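Local coordinates for protein RNA-dependent RNA Polymerase (Bombyx mori cytoplasmic polyhedrosis virus, PDB 6TZ0) that transcribes and replicates the viral double-stranded RNA genome, catalysing the RNA-templated synthesis of plus strands and of complementary minus strands, at residues 402-407 with 568-573; 584-589 with 599-604; 790-795 with 912-917; 796-801 with 824-829. One frame throughout, in Å; residues are numbered along the deposited sequence.

Contact 1: residues 402-407 with 568-573; sequences DEIAKR and LDVASK
Val570 carries the close part of this contact, pushing its CG1 methyl between Ile404 and Ala405 of the facing helix. CG1 stands anti to the backbone N (chi1 -179°), which directs it out of helix 557-573 to within 3.7 Å of Ile404 CG2. The two side chains cross at about a right angle, methyl against methyl. The same CG1 also lies 3.9 Å from Ala405 N, on the backbone itself. With only a methyl at Ala405, the axes of the two short segments pass 8.6 Å apart, at a crossing angle of -56°. One turn along, Ala405 CB meets Lys573 CB at 4.0 Å. Leu513 and Gln509 touch Ile404 as well, and Trp606 covers helix 557-573 at Ala571.

The solvent side is looser. There Lys573 runs past the start of the segment 402-407, its CD 4.2 Å from Asp402 N. The ammonium and the carboxylate do not meet: the chain bends at chi4, and Lys573 NZ remains 6.4 Å from Asp402 OD1, so any attraction would be long-range and probably screened by water. Thr401 extends this side, touched by both Val570 and Lys573. The two helices of the polymerase domain are thus joined through methyl groups and the aliphatic stem of a lysine, which implies cohesion by shape and burial of carbon rather than by directed polar bonds.

Contact 2: residues 584-589 with 599-604; sequences AKNMEV and VKYVNA
Val599 opens the pairing by laying CG1 against Asn586 CB, 3.8 Å away, on the face that also carries Tyr601 and Glu588. Its CA-H points at Met587 O, which in addition accepts the backbone N-H of Lys600. Lys600 returns the bond through its own carbonyl, Met587 N lying 2.9 Å from Lys600 O. On the other face, Lys600 CG, anti to the carbonyl carbon, packs 3.7 Å from Val589 CG1; beyond it the chain bends, and NZ forms a salt bridge with Glu591. The two strands make a beta hairpin, 585-591 with 598-602, which closes one side of a four-stranded antiparallel sheet. Strand 370-375 pairs with the opposite edge of 585-591, while 598-602 is outermost within this chain.

At Tyr601, CG is anti to the backbone N (chi1 -173°) and the ring extends beside the first strand. Asn586 OD1 meets the ring at its edge, 3.5 Å from Tyr601 CD1, with the amide and ring planes 75° apart. The far end of the ring reaches Ala584, whose CB is 3.8 Å from Tyr601 CZ. Val602 forms the second reciprocal pair of bonds, its N 3.0 Å from Lys585 O and nearly straight (174°). Its CG2 packs 3.7 Å from Met587 SD. Lys585 and Glu588 of the partner strand also touch Viral structural protein 4, a neighbouring chain, at its Asp160 and Trp187. Asn603 then N-caps helix 604-614, OD1 making a weak hydrogen bond to Trp606 N, as its CA rests against Ala584 CB.

Contact 3: residues 790-795 with 912-917; sequences RRFTLS and NILDLI
Phe792 and Leu794 project from strand 791-795, an edge strand of a three-stranded antiparallel sheet, onto the 3-10 turn 913-915 that follows helix 902-911. Phe792 has CG anti to its backbone N (chi1 -164°), and the ring enters the bend of the loop. Leu914 CD1 lies over one ring face in a CH-pi contact, 4.2 Å from the centroid and offset toward the rim. Ile917 CG2 comes instead to the ring edge, 4.1 Å from Phe792 CE1. The ring end also abuts backbone, with Phe792 CZ 3.7 Å from Leu914 CA.

Two residues along, Leu794 divides its methyls: CD1 packs 3.7 Å from Leu916 CB, whereas CD2 lies 3.9 Å from Ile913 CG2. The latter pair cross at about a right angle.

Behind this apolar layer, the loop is shaped by its own backbone. Leu916 N bonds to Ile913 O, and Leu916 itself is the centre of an inverse gamma turn. Backbone bonds to Leu830 and Met828 hold Phe792 and Leu794 in the sheet. Arg791, next to Phe792 in the strand and an ATP-binding residue although no ATP is bound here, lies against Ser829 of the neighbouring strand. On the outer side of the turn, Asp915 OD1 forms a salt bridge with Arg752 NE, while Asp915 OD2 accepts a weak hydrogen bond, 2.8 Å long, from Asn912 ND2.

Contact 4: residues 796-801 with 824-829; sequences VDNKLY and DSTLMS
Met828 reaches Tyr801 with the end of its chain, placing CE over one face of the ring in a CH-pi contact. CG is anti to the backbone N (chi1 -171°) and the chain stays extended through chi2; the turn at chi3 (-74°) then swings CE to 3.9 Å from the Tyr801 ring centroid, offset toward the rim beside CE1. Thr826 CG2 approaches the same ring obliquely, 3.9 Å from Tyr801 CE1. The polar end of the tyrosine is held elsewhere, OH being hydrogen-bonded to Tyr817 N.

Val796 crosses Met828 at about a right angle. Its CG2, lodged between the backbone N and the carbonyl carbon, packs 3.7 Å from Met828 CB. Val796 N donates a nearly straight bond (173°) to Thr826 O, 2.9 Å away, and Val796 O receives a CA-H...O contact from Ser825.

Two carboxylates come near each other at the outer end, Asp797 OD1 lying 3.7 Å from Asp824 OD1. If both are ionised they would repel, an effect that the N-H of Asn798 on Asp797 OD1 and the weakly bonded N-H of Ser825 on Asp824 OD1 may partly offset. Asp797 OD1 takes its N-H from above the carboxylate plane; the Asn798 amide also approaches Asp824, but its rotation is doubtful.

A type I turn from Asn798 to Tyr801 carries the chain from strand 791-795 into helix 801-808, while strand 827-831 runs on between 791-795 and 813-815, with Leu814 against Met828.

How the contacts relate
From the N terminus, contact 1 is the first to close, joining helix 401-409 to helix 557-573 across 160 residues of the polymerase domain. Contact 2 follows in series: only nine residues separate its two segments, and the two contacts touch where Ala571 O packs against Asn603 OD1. Far away, on the opposite side of the chain's centre from contact 1, contact 3 closes a loop of 116 residues between strand 791-795 and the turn at 912-917. Contact 4, nested inside that loop, closes a shorter one of 22 residues. Contacts 3 and 4 share one sheet, in which Leu794 O and Met828 N probably form a hydrogen bond, while about 59 Å separates the nearest atoms of contacts 1 and 4.

Contact 1: residues 402-407 with 568-573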
loop_
_atom_site.group_PDB
_atom_site.type_symbol
_atom_site.label_atom_id
_atom_site.label_comp_id
_atom_site.label_asym_id
_atom_site.label_seq_id
_atom_site.Cartn_x
_atom_site.Cartn_y
_atom_site.Cartn_z
ATOM N N ASP A 402 -6.821 22.893 15.590
ATOM C CA ASP A 402 -6.447 24.247 15.197
ATOM C C ASP A 402 -4.986 24.344 14.774
ATOM O O ASP A 402 -4.670 25.035 13.795
ATOM C CB ASP A 402 -6.740 25.215 16.338
ATOM C CG ASP A 402 -6.574 26.658 15.926
ATOM O OD1 ASP A 402 -7.449 27.168 15.190
ATOM O OD2 ASP A 402 -5.568 27.280 16.333
ATOM N N GLU A 403 -4.097 23.637 15.472
ATOM C CA GLU A 403 -2.700 23.556 15.063
ATOM C C GLU A 403 -2.546 22.842 13.725
ATOM O O GLU A 403 -1.764 23.280 12.868
ATOM C CB GLU A 403 -1.893 22.845 16.145
ATOM C CG GLU A 403 -0.420 22.704 15.841
ATOM C CD GLU A 403 0.322 24.021 15.859
ATOM O OE1 GLU A 403 -0.107 24.946 16.584
ATOM O OE2 GLU A 403 1.343 24.132 15.147
ATOM N N ILE A 404 -3.302 21.757 13.516
ATOM C CA ILE A 404 -3.248 21.033 12.249
ATOM C C ILE A 404 -3.793 21.893 11.115
ATOM O O ILE A 404 -3.241 21.891 10.011
ATOM C CB ILE A 404 -3.981 19.681 12.365
ATOM C CG1 ILE A 404 -3.214 18.741 13.283
ATOM C CG2 ILE A 404 -4.091 18.979 11.038
ATOM C CD1 ILE A 404 -3.959 17.487 13.620
ATOM N N ALA A 405 -4.835 22.690 11.376
ATOM C CA ALA A 405 -5.362 23.564 10.330
ATOM C C ALA A 405 -4.389 24.681 9.981
ATOM O O ALA A 405 -4.251 25.034 8.801
ATOM C CB ALA A 405 -6.708 24.139 10.757
ATOM N N LYS A 406 -3.684 25.211 10.984
ATOM C CA LYS A 406 -2.616 26.173 10.734
ATOM C C LYS A 406 -1.496 25.559 9.901
ATOM O O LYS A 406 -0.914 26.234 9.047
ATOM C CB LYS A 406 -2.090 26.694 12.074
ATOM C CG LYS A 406 -1.060 27.818 12.012
ATOM C CD LYS A 406 0.365 27.312 12.214
ATOM C CE LYS A 406 1.356 28.457 12.233
ATOM N NZ LYS A 406 2.754 27.974 12.386
ATOM N N ARG A 407 -1.188 24.280 10.129
ATOM C CA ARG A 407 -0.157 23.618 9.332
ATOM C C ARG A 407 -0.630 23.345 7.907
ATOM O O ARG A 407 0.160 23.427 6.961
ATOM C CB ARG A 407 0.268 22.319 10.011
ATOM C CG ARG A 407 1.087 22.522 11.257
ATOM C CD ARG A 407 1.406 21.200 11.911
ATOM N NE ARG A 407 2.167 21.393 13.137
ATOM C CZ ARG A 407 3.492 21.396 13.194
ATOM N NH1 ARG A 407 4.198 21.198 12.094
ATOM N NH2 ARG A 407 4.111 21.586 14.349
ATOM N N LEU A 568 -13.360 16.587 9.184
ATOM C CA LEU A 568 -14.262 17.700 8.914
ATOM C C LEU A 568 -14.061 18.855 9.886
ATOM O O LEU A 568 -14.256 20.010 9.498
ATOM C CB LEU A 568 -15.713 17.230 8.930
ATOM C CG LEU A 568 -16.135 16.400 7.723
ATOM C CD1 LEU A 568 -17.542 15.880 7.900
ATOM C CD2 LEU A 568 -16.033 17.228 6.472
ATOM N N ASP A 569 -13.633 18.577 11.122
ATOM C CA ASP A 569 -13.282 19.652 12.051
ATOM C C ASP A 569 -12.087 20.449 11.548
ATOM O O ASP A 569 -12.126 21.691 11.501
ATOM C CB ASP A 569 -12.971 19.085 13.434
ATOM C CG ASP A 569 -14.198 18.615 14.164
ATOM O OD1 ASP A 569 -15.290 19.155 13.902
ATOM O OD2 ASP A 569 -14.069 17.716 15.019
ATOM N N VAL A 570 -11.020 19.748 11.153
ATOM C CA VAL A 570 -9.833 20.440 10.656
ATOM C C VAL A 570 -10.138 21.150 9.340
ATOM O O VAL A 570 -9.670 22.267 9.100
ATOM C CB VAL A 570 -8.663 19.453 10.509
ATOM C CG1 VAL A 570 -7.426 20.162 10.011
ATOM C CG2 VAL A 570 -8.378 18.784 11.816
ATOM N N ALA A 571 -10.971 20.540 8.495
ATOM C CA ALA A 571 -11.308 21.141 7.213
ATOM C C ALA A 571 -12.186 22.370 7.374
ATOM O O ALA A 571 -12.081 23.307 6.579
ATOM C CB ALA A 571 -12.001 20.112 6.325
ATOM N N SER A 572 -13.049 22.394 8.387
ATOM C CA SER A 572 -13.850 23.585 8.624
ATOM C C SER A 572 -13.005 24.706 9.207
ATOM O O SER A 572 -13.224 25.879 8.887
ATOM C CB SER A 572 -15.009 23.262 9.557
ATOM O OG SER A 572 -14.533 23.004 10.860
ATOM N N LYS A 573 -12.026 24.373 10.055
ATOM C CA LYS A 573 -11.229 25.435 10.667
ATOM C C LYS A 573 -10.224 26.081 9.719
ATOM O O LYS A 573 -9.789 27.202 9.987
ATOM C CB LYS A 573 -10.490 24.921 11.901
ATOM C CG LYS A 573 -11.362 24.748 13.126
ATOM C CD LYS A 573 -10.561 24.211 14.288
ATOM C CE LYS A 573 -11.368 24.226 15.577
ATOM N NZ LYS A 573 -12.534 23.307 15.545
#

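Contact 2: residues 584-589 with 599-604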
loop_
_atom_site.group_PDB
_atom_site.type_symbol
_atom_site.label_atom_id
_atom_site.label_comp_id
_atom_site.label_asym_id
_atom_site.label_seq_id
_atom_site.Cartn_x
_atom_site.Cartn_y
_atom_site.Cartn_z
ATOM N N ALA A 584 -12.911 28.143 -3.226
ATOM C CA ALA A 584 -13.660 28.645 -2.081
ATOM C C ALA A 584 -14.781 29.565 -2.539
ATOM O O ALA A 584 -14.575 30.431 -3.392
ATOM C CB ALA A 584 -12.726 29.379 -1.129
ATOM N N LYS A 585 -15.970 29.379 -1.969
ATOM C CA LYS A 585 -17.141 30.128 -2.396
ATOM C C LYS A 585 -18.215 30.055 -1.325
ATOM O O LYS A 585 -18.167 29.215 -0.428
ATOM C CB LYS A 585 -17.693 29.601 -3.721
ATOM C CG LYS A 585 -18.251 28.198 -3.691
ATOM C CD LYS A 585 -18.795 27.866 -5.063
ATOM C CE LYS A 585 -19.504 26.534 -5.096
ATOM N NZ LYS A 585 -18.582 25.395 -4.950
ATOM N N ASN A 586 -19.186 30.958 -1.432
ATOM C CA ASN A 586 -20.372 30.895 -0.594
ATOM C C ASN A 586 -21.297 29.797 -1.089
ATOM O O ASN A 586 -21.471 29.595 -2.291
ATOM C CB ASN A 586 -21.122 32.222 -0.587
ATOM C CG ASN A 586 -20.379 33.307 0.141
ATOM O OD1 ASN A 586 -19.760 33.068 1.170
ATOM N ND2 ASN A 586 -20.441 34.517 -0.390
ATOM N N MET A 587 -21.920 29.108 -0.144
ATOM C CA MET A 587 -22.578 27.844 -0.426
ATOM C C MET A 587 -23.841 27.761 0.414
ATOM O O MET A 587 -23.807 28.080 1.603
ATOM C CB MET A 587 -21.609 26.703 -0.113
ATOM C CG MET A 587 -22.070 25.298 -0.381
ATOM S SD MET A 587 -20.676 24.209 -0.042
ATOM C CE MET A 587 -21.439 22.601 -0.140
ATOM N N GLU A 588 -24.952 27.380 -0.210
ATOM C CA GLU A 588 -26.201 27.214 0.522
ATOM C C GLU A 588 -26.107 25.984 1.410
ATOM O O GLU A 588 -25.583 24.945 1.001
ATOM C CB GLU A 588 -27.371 27.090 -0.449
ATOM C CG GLU A 588 -28.727 27.051 0.208
ATOM C CD GLU A 588 -29.848 26.916 -0.792
ATOM O OE1 GLU A 588 -29.557 26.863 -2.004
ATOM O OE2 GLU A 588 -31.021 26.849 -0.368
ATOM N N VAL A 589 -26.606 26.094 2.638
ATOM C CA VAL A 589 -26.243 25.136 3.669
ATOM C C VAL A 589 -27.397 25.008 4.657
ATOM O O VAL A 589 -28.219 25.915 4.794
ATOM C CB VAL A 589 -24.920 25.592 4.334
ATOM C CG1 VAL A 589 -25.126 26.699 5.346
ATOM C CG2 VAL A 589 -24.184 24.469 4.917
ATOM N N VAL A 599 -26.301 30.611 4.369
ATOM C CA VAL A 599 -25.210 30.748 3.411
ATOM C C VAL A 599 -23.916 30.881 4.194
ATOM O O VAL A 599 -23.767 31.805 4.998
ATOM C CB VAL A 599 -25.404 31.946 2.467
ATOM C CG1 VAL A 599 -24.172 32.155 1.632
ATOM C CG2 VAL A 599 -26.597 31.720 1.561
ATOM N N LYS A 600 -22.992 29.954 3.980
ATOM C CA LYS A 600 -21.693 29.986 4.627
ATOM C C LYS A 600 -20.593 29.969 3.582
ATOM O O LYS A 600 -20.785 29.508 2.457
ATOM C CB LYS A 600 -21.500 28.814 5.593
ATOM C CG LYS A 600 -22.437 28.839 6.777
ATOM C CD LYS A 600 -22.147 30.019 7.677
ATOM C CE LYS A 600 -22.982 29.967 8.936
ATOM N NZ LYS A 600 -24.417 30.233 8.664
ATOM N N TYR A 601 -19.441 30.494 3.973
ATOM C CA TYR A 601 -18.254 30.483 3.134
ATOM C C TYR A 601 -17.512 29.174 3.361
ATOM O O TYR A 601 -17.094 28.880 4.485
ATOM C CB TYR A 601 -17.371 31.678 3.471
ATOM C CG TYR A 601 -16.194 31.887 2.558
ATOM C CD1 TYR A 601 -16.347 32.527 1.340
ATOM C CD2 TYR A 601 -14.930 31.455 2.918
ATOM C CE1 TYR A 601 -15.277 32.731 0.507
ATOM C CE2 TYR A 601 -13.854 31.650 2.091
ATOM C CZ TYR A 601 -14.033 32.290 0.890
ATOM O OH TYR A 601 -12.958 32.492 0.063
ATOM N N VAL A 602 -17.364 28.380 2.307
ATOM C CA VAL A 602 -16.790 27.044 2.395
ATOM C C VAL A 602 -15.543 27.008 1.526
ATOM O O VAL A 602 -15.613 27.310 0.331
ATOM C CB VAL A 602 -17.798 25.973 1.945
ATOM C CG1 VAL A 602 -17.196 24.598 2.044
ATOM C CG2 VAL A 602 -19.075 26.056 2.755
ATOM N N ASN A 603 -14.407 26.636 2.113
ATOM C CA ASN A 603 -13.176 26.594 1.339
ATOM C C ASN A 603 -13.092 25.294 0.538
ATOM O O ASN A 603 -13.980 24.444 0.595
ATOM C CB ASN A 603 -11.956 26.810 2.239
ATOM C CG ASN A 603 -11.834 25.793 3.356
ATOM O OD1 ASN A 603 -12.653 24.913 3.508
ATOM N ND2 ASN A 603 -10.775 25.906 4.129
ATOM N N ALA A 604 -11.996 25.132 -0.210
ATOM C CA ALA A 604 -11.899 24.043 -1.178
ATOM C C ALA A 604 -11.687 22.694 -0.505
ATOM O O ALA A 604 -12.252 21.679 -0.938
ATOM C CB ALA A 604 -10.762 24.322 -2.155
#

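Contact 3: residues 790-795 with 912-917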
loop_
_atom_site.group_PDB
_atom_site.type_symbol
_atom_site.label_atom_id
_atom_site.label_comp_id
_atom_site.label_asym_id
_atom_site.label_seq_id
_atom_site.Cartn_x
_atom_site.Cartn_y
_atom_site.Cartn_z
ATOM N N ARG A 790 26.449 -19.803 -10.523
ATOM C CA ARG A 790 27.631 -20.036 -11.354
ATOM C C ARG A 790 27.477 -20.266 -12.866
ATOM O O ARG A 790 28.481 -20.387 -13.563
ATOM C CB ARG A 790 28.455 -21.172 -10.748
ATOM C CG ARG A 790 29.894 -21.204 -11.220
ATOM C CD ARG A 790 30.741 -22.059 -10.301
ATOM N NE ARG A 790 32.114 -22.157 -10.775
ATOM C CZ ARG A 790 33.056 -22.868 -10.172
ATOM N NH1 ARG A 790 32.768 -23.541 -9.069
ATOM N NH2 ARG A 790 34.281 -22.906 -10.669
ATOM N N ARG A 791 26.255 -20.311 -13.387
ATOM C CA ARG A 791 26.074 -20.586 -14.818
ATOM C C ARG A 791 25.653 -19.416 -15.704
ATOM O O ARG A 791 24.686 -18.718 -15.415
ATOM C CB ARG A 791 25.065 -21.715 -15.011
ATOM C CG ARG A 791 25.523 -23.063 -14.496
ATOM C CD ARG A 791 24.713 -24.163 -15.153
ATOM N NE ARG A 791 24.694 -23.999 -16.602
ATOM C CZ ARG A 791 24.274 -24.927 -17.453
ATOM N NH1 ARG A 791 24.298 -24.690 -18.755
ATOM N NH2 ARG A 791 23.837 -26.093 -17.001
ATOM N N PHE A 792 26.409 -19.205 -16.778
ATOM C CA PHE A 792 26.116 -18.151 -17.742
ATOM C C PHE A 792 26.175 -18.656 -19.192
ATOM O O PHE A 792 27.188 -19.214 -19.606
ATOM C CB PHE A 792 27.110 -17.006 -17.544
ATOM C CG PHE A 792 26.697 -15.715 -18.186
ATOM C CD1 PHE A 792 25.614 -15.002 -17.705
ATOM C CD2 PHE A 792 27.408 -15.200 -19.255
ATOM C CE1 PHE A 792 25.235 -13.810 -18.289
ATOM C CE2 PHE A 792 27.036 -14.008 -19.843
ATOM C CZ PHE A 792 25.948 -13.312 -19.360
ATOM N N THR A 793 25.108 -18.448 -19.962
ATOM C CA THR A 793 25.085 -18.833 -21.365
ATOM C C THR A 793 24.955 -17.583 -22.216
ATOM O O THR A 793 24.163 -16.690 -21.897
ATOM C CB THR A 793 23.934 -19.791 -21.662
ATOM O OG1 THR A 793 22.689 -19.146 -21.367
ATOM C CG2 THR A 793 24.063 -21.047 -20.822
ATOM N N LEU A 794 25.732 -17.515 -23.288
ATOM C CA LEU A 794 25.736 -16.340 -24.139
ATOM C C LEU A 794 25.823 -16.765 -25.595
ATOM O O LEU A 794 26.629 -17.629 -25.950
ATOM C CB LEU A 794 26.894 -15.407 -23.775
ATOM C CG LEU A 794 26.938 -14.078 -24.522
ATOM C CD1 LEU A 794 25.654 -13.310 -24.292
ATOM C CD2 LEU A 794 28.132 -13.260 -24.066
ATOM N N SER A 795 24.982 -16.159 -26.429
ATOM C CA SER A 795 24.977 -16.449 -27.854
ATOM C C SER A 795 26.209 -15.841 -28.505
ATOM O O SER A 795 26.540 -14.680 -28.263
ATOM C CB SER A 795 23.700 -15.919 -28.505
ATOM O OG SER A 795 23.604 -14.513 -28.378
ATOM N N ASN A 912 32.806 -6.855 -19.306
ATOM C CA ASN A 912 31.349 -6.662 -19.228
ATOM C C ASN A 912 30.576 -7.756 -19.964
ATOM O O ASN A 912 29.544 -7.499 -20.585
ATOM C CB ASN A 912 30.938 -5.278 -19.740
ATOM C CG ASN A 912 31.399 -4.163 -18.838
ATOM O OD1 ASN A 912 32.287 -3.390 -19.192
ATOM N ND2 ASN A 912 30.774 -4.051 -17.676
ATOM N N ILE A 913 31.085 -8.987 -19.897
ATOM C CA ILE A 913 30.424 -10.099 -20.568
ATOM C C ILE A 913 29.126 -10.464 -19.853
ATOM O O ILE A 913 28.121 -10.790 -20.499
ATOM C CB ILE A 913 31.402 -11.286 -20.675
ATOM C CG1 ILE A 913 32.582 -10.893 -21.560
ATOM C CG2 ILE A 913 30.735 -12.523 -21.255
ATOM C CD1 ILE A 913 33.707 -11.892 -21.562
ATOM N N LEU A 914 29.094 -10.339 -18.528
ATOM C CA LEU A 914 27.898 -10.634 -17.743
ATOM C C LEU A 914 26.835 -9.546 -17.804
ATOM O O LEU A 914 25.850 -9.634 -17.065
ATOM C CB LEU A 914 28.278 -10.903 -16.288
ATOM C CG LEU A 914 28.462 -12.367 -15.885
ATOM C CD1 LEU A 914 29.571 -13.061 -16.639
ATOM C CD2 LEU A 914 28.737 -12.426 -14.396
ATOM N N ASP A 915 26.998 -8.533 -18.652
ATOM C CA ASP A 915 25.919 -7.592 -18.908
ATOM C C ASP A 915 25.077 -8.023 -20.098
ATOM O O ASP A 915 23.906 -7.642 -20.195
ATOM C CB ASP A 915 26.484 -6.197 -19.157
ATOM C CG ASP A 915 27.177 -5.627 -17.944
ATOM O OD1 ASP A 915 26.817 -6.020 -16.817
ATOM O OD2 ASP A 915 28.077 -4.781 -18.116
ATOM N N LEU A 916 25.653 -8.810 -21.002
ATOM C CA LEU A 916 24.999 -9.205 -22.246
ATOM C C LEU A 916 23.943 -10.249 -21.922
ATOM O O LEU A 916 24.187 -11.454 -21.957
ATOM C CB LEU A 916 26.022 -9.729 -23.246
ATOM C CG LEU A 916 27.062 -8.713 -23.719
ATOM C CD1 LEU A 916 28.099 -9.386 -24.597
ATOM C CD2 LEU A 916 26.401 -7.560 -24.450
ATOM N N ILE A 917 22.747 -9.768 -21.589
ATOM C CA ILE A 917 21.616 -10.611 -21.236
ATOM C C ILE A 917 20.449 -10.253 -22.145
ATOM O O ILE A 917 20.512 -9.312 -22.936
ATOM C CB ILE A 917 21.211 -10.452 -19.758
ATOM C CG1 ILE A 917 20.834 -8.994 -19.478
ATOM C CG2 ILE A 917 22.329 -10.909 -18.843
ATOM C CD1 ILE A 917 20.189 -8.773 -18.137
#

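Contact 4: residues 796-801 with 824-829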
loop_
_atom_site.group_PDB
_atom_site.type_symbol
_atom_site.label_atom_id
_atom_site.label_comp_id
_atom_site.label_asym_id
_atom_site.label_seq_id
_atom_site.Cartn_x
_atom_site.Cartn_y
_atom_site.Cartn_z
ATOM N N VAL A 796 26.913 -16.643 -29.293
ATOM C CA VAL A 796 28.166 -16.237 -29.909
ATOM C C VAL A 796 28.096 -16.545 -31.400
ATOM O O VAL A 796 27.445 -17.503 -31.826
ATOM C CB VAL A 796 29.376 -16.935 -29.242
ATOM C CG1 VAL A 796 29.562 -16.452 -27.812
ATOM C CG2 VAL A 796 29.156 -18.420 -29.207
ATOM N N ASP A 797 28.768 -15.719 -32.195
ATOM C CA ASP A 797 28.656 -15.797 -33.645
ATOM C C ASP A 797 29.464 -16.977 -34.178
ATOM O O ASP A 797 30.438 -17.415 -33.563
ATOM C CB ASP A 797 29.130 -14.487 -34.276
ATOM C CG ASP A 797 28.659 -14.314 -35.708
ATOM O OD1 ASP A 797 27.979 -15.217 -36.240
ATOM O OD2 ASP A 797 28.965 -13.260 -36.303
ATOM N N ASN A 798 29.046 -17.492 -35.339
ATOM C CA ASN A 798 29.621 -18.728 -35.869
ATOM C C ASN A 798 31.009 -18.519 -36.451
ATOM O O ASN A 798 31.903 -19.344 -36.236
ATOM C CB ASN A 798 28.708 -19.324 -36.934
ATOM C CG ASN A 798 27.457 -19.901 -36.355
ATOM O OD1 ASN A 798 27.485 -20.525 -35.295
ATOM N ND2 ASN A 798 26.341 -19.711 -37.045
ATOM N N LYS A 799 31.202 -17.441 -37.213
ATOM C CA LYS A 799 32.532 -17.139 -37.729
ATOM C C LYS A 799 33.462 -16.703 -36.603
ATOM O O LYS A 799 34.678 -16.919 -36.673
ATOM C CB LYS A 799 32.429 -16.064 -38.817
ATOM C CG LYS A 799 33.736 -15.741 -39.524
ATOM C CD LYS A 799 34.223 -16.945 -40.320
ATOM C CE LYS A 799 35.496 -16.632 -41.085
ATOM N NZ LYS A 799 36.640 -16.388 -40.164
ATOM N N LEU A 800 32.893 -16.145 -35.538
ATOM C CA LEU A 800 33.623 -15.645 -34.386
ATOM C C LEU A 800 33.618 -16.632 -33.220
ATOM O O LEU A 800 33.881 -16.235 -32.084
ATOM C CB LEU A 800 33.028 -14.302 -33.952
ATOM C CG LEU A 800 33.390 -12.982 -34.653
ATOM C CD1 LEU A 800 32.911 -12.882 -36.093
ATOM C CD2 LEU A 800 32.773 -11.849 -33.875
ATOM N N TYR A 801 33.336 -17.910 -33.482
ATOM C CA TYR A 801 33.146 -18.897 -32.419
ATOM C C TYR A 801 34.478 -19.386 -31.856
ATOM O O TYR A 801 34.723 -19.309 -30.646
ATOM C CB TYR A 801 32.340 -20.080 -32.962
ATOM C CG TYR A 801 31.895 -21.086 -31.926
ATOM C CD1 TYR A 801 30.742 -20.877 -31.192
ATOM C CD2 TYR A 801 32.625 -22.242 -31.680
ATOM C CE1 TYR A 801 30.319 -21.783 -30.241
ATOM C CE2 TYR A 801 32.212 -23.159 -30.728
ATOM C CZ TYR A 801 31.058 -22.921 -30.013
ATOM O OH TYR A 801 30.636 -23.822 -29.065
ATOM N N ASP A 824 21.670 -19.702 -37.007
ATOM C CA ASP A 824 22.907 -18.965 -36.820
ATOM C C ASP A 824 23.062 -18.581 -35.349
ATOM O O ASP A 824 22.081 -18.479 -34.607
ATOM C CB ASP A 824 22.910 -17.716 -37.707
ATOM C CG ASP A 824 24.279 -17.055 -37.813
ATOM O OD1 ASP A 824 25.256 -17.562 -37.222
ATOM O OD2 ASP A 824 24.372 -16.009 -38.487
ATOM N N SER A 825 24.321 -18.373 -34.944
ATOM C CA SER A 825 24.727 -17.840 -33.637
ATOM C C SER A 825 24.240 -18.728 -32.484
ATOM O O SER A 825 23.342 -18.372 -31.720
ATOM C CB SER A 825 24.260 -16.390 -33.445
ATOM O OG SER A 825 22.857 -16.303 -33.270
ATOM N N THR A 826 24.837 -19.916 -32.406
ATOM C CA THR A 826 24.600 -20.794 -31.268
ATOM C C THR A 826 25.180 -20.194 -29.989
ATOM O O THR A 826 26.031 -19.301 -30.011
ATOM C CB THR A 826 25.203 -22.180 -31.504
ATOM O OG1 THR A 826 24.870 -23.044 -30.410
ATOM C CG2 THR A 826 26.716 -22.101 -31.649
ATOM N N LEU A 827 24.708 -20.705 -28.860
ATOM C CA LEU A 827 25.055 -20.137 -27.570
ATOM C C LEU A 827 26.128 -20.968 -26.879
ATOM O O LEU A 827 26.135 -22.198 -26.950
ATOM C CB LEU A 827 23.806 -19.992 -26.690
ATOM C CG LEU A 827 22.905 -21.168 -26.305
ATOM C CD1 LEU A 827 23.309 -21.800 -24.980
ATOM C CD2 LEU A 827 21.460 -20.707 -26.257
ATOM N N MET A 828 27.039 -20.270 -26.210
ATOM C CA MET A 828 28.183 -20.875 -25.550
ATOM C C MET A 828 27.994 -20.799 -24.042
ATOM O O MET A 828 27.604 -19.757 -23.508
ATOM C CB MET A 828 29.474 -20.163 -25.956
ATOM C CG MET A 828 30.753 -20.827 -25.505
ATOM S SD MET A 828 32.188 -19.830 -25.955
ATOM C CE MET A 828 32.300 -20.092 -27.714
ATOM N N SER A 829 28.267 -21.906 -23.363
ATOM C CA SER A 829 28.115 -21.997 -21.917
ATOM C C SER A 829 29.460 -21.718 -21.257
ATOM O O SER A 829 30.421 -22.466 -21.461
ATOM C CB SER A 829 27.592 -23.376 -21.518
ATOM O OG SER A 829 27.479 -23.498 -20.112
#